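Local coordinates for protein aminoglycoside N(3)-acetyltransferase (Streptomyces griseus, PDB 7LAP) that probably acetylates the 3-amino group of aminoglycoside antibiotics, as an N-acetyltransferase of the antibiotic N-acetyltransferase family associated with drug resistance, at residues P183-T188 / P244-V249. Sequence-based numbering, arbitrary orientation.
Sequences PRDTMT and PFAVIV
P183 O is gripped twice by T186, through backbone N at 3.0 Å and OG1 at 2.9 Å, in a short 3-10 turn, 184-186, whose R184 and D185, with M187 just after it, face F245, A246 and V249. The hydroxyl bond lies in the carbonyl plane, with a C=O...OG1 angle of 159°. The backbones come closest where D185 CA stands 4.4 Å from A246 CA, consistent with the small alanine side chain there. V249 divides its two methyls between partners: CG1 packs 3.7 Å from R184 CG, while CG2 meets M187 CE at 3.7 Å. CG of M187 is anti to its backbone N (chi1 -167°), and a bend at chi3 carries the methyl to the valine. Beyond CG, the R184 chain runs on past the helix, and A246 O lies over one guanidinium face, 3.5 Å from NH1 but at a poor angle for a hydrogen bond. On the other flank, F245 turns a ring edge to D185 O, 3.9 Å from CD2, while M187 O approaches the same CD2 obliquely at 3.7 Å. The ring of H191 meets that of F245, L190 of the same helix 189-196 touches the F245 side chain, and F271 of strand 266-272 touches both M187 and V249. The contact thus joins the loop following strand 176-180 to the first turns of helix 244-254. No hydrogen bond crosses it: apolar packing holds the buried M187-V249 side, whereas the R184 guanidinium probably adds a modest electrostatic attraction to the helix carbonyl.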
loop_
_atom_site.group_PDB
_atom_site.type_symbol
_atom_site.label_atom_id
_atom_site.label_comp_id
_atom_site.label_asym_id
_atom_site.label_seq_id
_atom_site.Cartn_x
_atom_site.Cartn_y
_atom_site.Cartn_z
ATOM N N PRO B 183 -8.363 16.034 8.027
ATOM C CA PRO B 183 -8.576 17.076 9.027
ATOM C C PRO B 183 -7.575 18.217 8.883
ATOM O O PRO B 183 -6.551 18.122 8.194
ATOM C CB PRO B 183 -8.420 16.339 10.365
ATOM C CG PRO B 183 -7.637 15.130 10.048
ATOM C CD PRO B 183 -7.985 14.743 8.628
ATOM N N ARG B 184 -7.921 19.337 9.528
ATOM C CA ARG B 184 -7.150 20.565 9.361
ATOM C C ARG B 184 -5.681 20.377 9.737
ATOM O O ARG B 184 -4.808 21.038 9.162
ATOM C CB ARG B 184 -7.805 21.684 10.176
ATOM C CG ARG B 184 -9.094 22.186 9.531
ATOM C CD ARG B 184 -9.907 23.058 10.457
ATOM N NE ARG B 184 -10.182 22.344 11.695
ATOM C CZ ARG B 184 -10.382 22.919 12.874
ATOM N NH1 ARG B 184 -10.354 24.242 12.995
ATOM N NH2 ARG B 184 -10.615 22.160 13.930
ATOM N N ASP B 185 -5.372 19.456 10.648
ATOM C CA ASP B 185 -3.981 19.339 11.080
ATOM C C ASP B 185 -3.081 18.652 10.061
ATOM O O ASP B 185 -1.861 18.626 10.269
ATOM C CB ASP B 185 -3.890 18.592 12.411
ATOM C CG ASP B 185 -4.808 17.399 12.467
ATOM O OD1 ASP B 185 -4.392 16.314 12.008
ATOM O OD2 ASP B 185 -5.963 17.557 12.933
ATOM N N THR B 186 -3.624 18.110 8.971
ATOM C CA THR B 186 -2.802 17.409 7.996
ATOM C C THR B 186 -2.157 18.339 6.978
ATOM O O THR B 186 -1.463 17.859 6.075
ATOM C CB THR B 186 -3.625 16.328 7.253
ATOM O OG1 THR B 186 -4.606 16.946 6.420
ATOM C CG2 THR B 186 -4.333 15.442 8.231
ATOM N N MET B 187 -2.345 19.651 7.089
ATOM C CA MET B 187 -1.803 20.544 6.070
ATOM C C MET B 187 -0.272 20.662 6.167
ATOM O O MET B 187 0.255 21.503 6.901
ATOM C CB MET B 187 -2.443 21.932 6.162
ATOM C CG MET B 187 -2.137 22.770 4.936
ATOM S SD MET B 187 -2.539 24.511 5.123
ATOM C CE MET B 187 -4.323 24.368 4.952
ATOM N N THR B 188 0.424 19.838 5.374
ATOM C CA THR B 188 1.890 19.785 5.324
ATOM C C THR B 188 2.500 21.143 5.003
ATOM O O THR B 188 3.589 21.481 5.486
ATOM C CB THR B 188 2.308 18.756 4.253
ATOM O OG1 THR B 188 2.163 17.439 4.784
ATOM C CG2 THR B 188 3.757 18.959 3.757
ATOM N N PRO B 244 -1.529 22.424 16.930
ATOM C CA PRO B 244 -1.222 23.775 16.416
ATOM C C PRO B 244 -1.677 24.024 14.991
ATOM O O PRO B 244 -2.311 25.056 14.734
ATOM C CB PRO B 244 0.308 23.857 16.559
ATOM C CG PRO B 244 0.599 22.946 17.728
ATOM C CD PRO B 244 -0.377 21.796 17.593
ATOM N N PHE B 245 -1.382 23.108 14.056
ATOM C CA PHE B 245 -1.800 23.321 12.672
ATOM C C PHE B 245 -3.319 23.399 12.564
ATOM O O PHE B 245 -3.852 24.158 11.748
ATOM C CB PHE B 245 -1.254 22.213 11.760
ATOM C CG PHE B 245 0.229 22.344 11.449
ATOM C CD1 PHE B 245 1.001 23.330 12.043
ATOM C CD2 PHE B 245 0.843 21.472 10.563
ATOM C CE1 PHE B 245 2.358 23.445 11.754
ATOM C CE2 PHE B 245 2.188 21.589 10.265
ATOM C CZ PHE B 245 2.951 22.577 10.870
ATOM N N ALA B 246 -4.039 22.639 13.392
ATOM C CA ALA B 246 -5.494 22.726 13.367
ATOM C C ALA B 246 -5.956 24.110 13.799
ATOM O O ALA B 246 -6.907 24.661 13.233
ATOM C CB ALA B 246 -6.105 21.647 14.260
ATOM N N VAL B 247 -5.287 24.689 14.798
ATOM C CA VAL B 247 -5.641 26.035 15.247
ATOM C C VAL B 247 -5.307 27.068 14.172
ATOM O O VAL B 247 -6.119 27.950 13.873
ATOM C CB VAL B 247 -4.944 26.347 16.584
ATOM C CG1 VAL B 247 -5.238 27.785 17.028
ATOM C CG2 VAL B 247 -5.360 25.346 17.630
ATOM N N ILE B 248 -4.131 26.956 13.552
ATOM C CA ILE B 248 -3.740 27.901 12.502
ATOM C C ILE B 248 -4.731 27.855 11.334
ATOM O O ILE B 248 -5.197 28.895 10.849
ATOM C CB ILE B 248 -2.298 27.610 12.036
ATOM C CG1 ILE B 248 -1.309 27.698 13.200
ATOM C CG2 ILE B 248 -1.868 28.572 10.930
ATOM C CD1 ILE B 248 0.137 27.491 12.772
ATOM N N VAL B 249 -5.063 26.649 10.859
ATOM C CA VAL B 249 -5.973 26.525 9.721
ATOM C C VAL B 249 -7.367 27.016 10.087
ATOM O O VAL B 249 -8.063 27.628 9.259
ATOM C CB VAL B 249 -6.001 25.074 9.198
ATOM C CG1 VAL B 249 -7.086 24.907 8.132
ATOM C CG2 VAL B 249 -4.643 24.696 8.622
#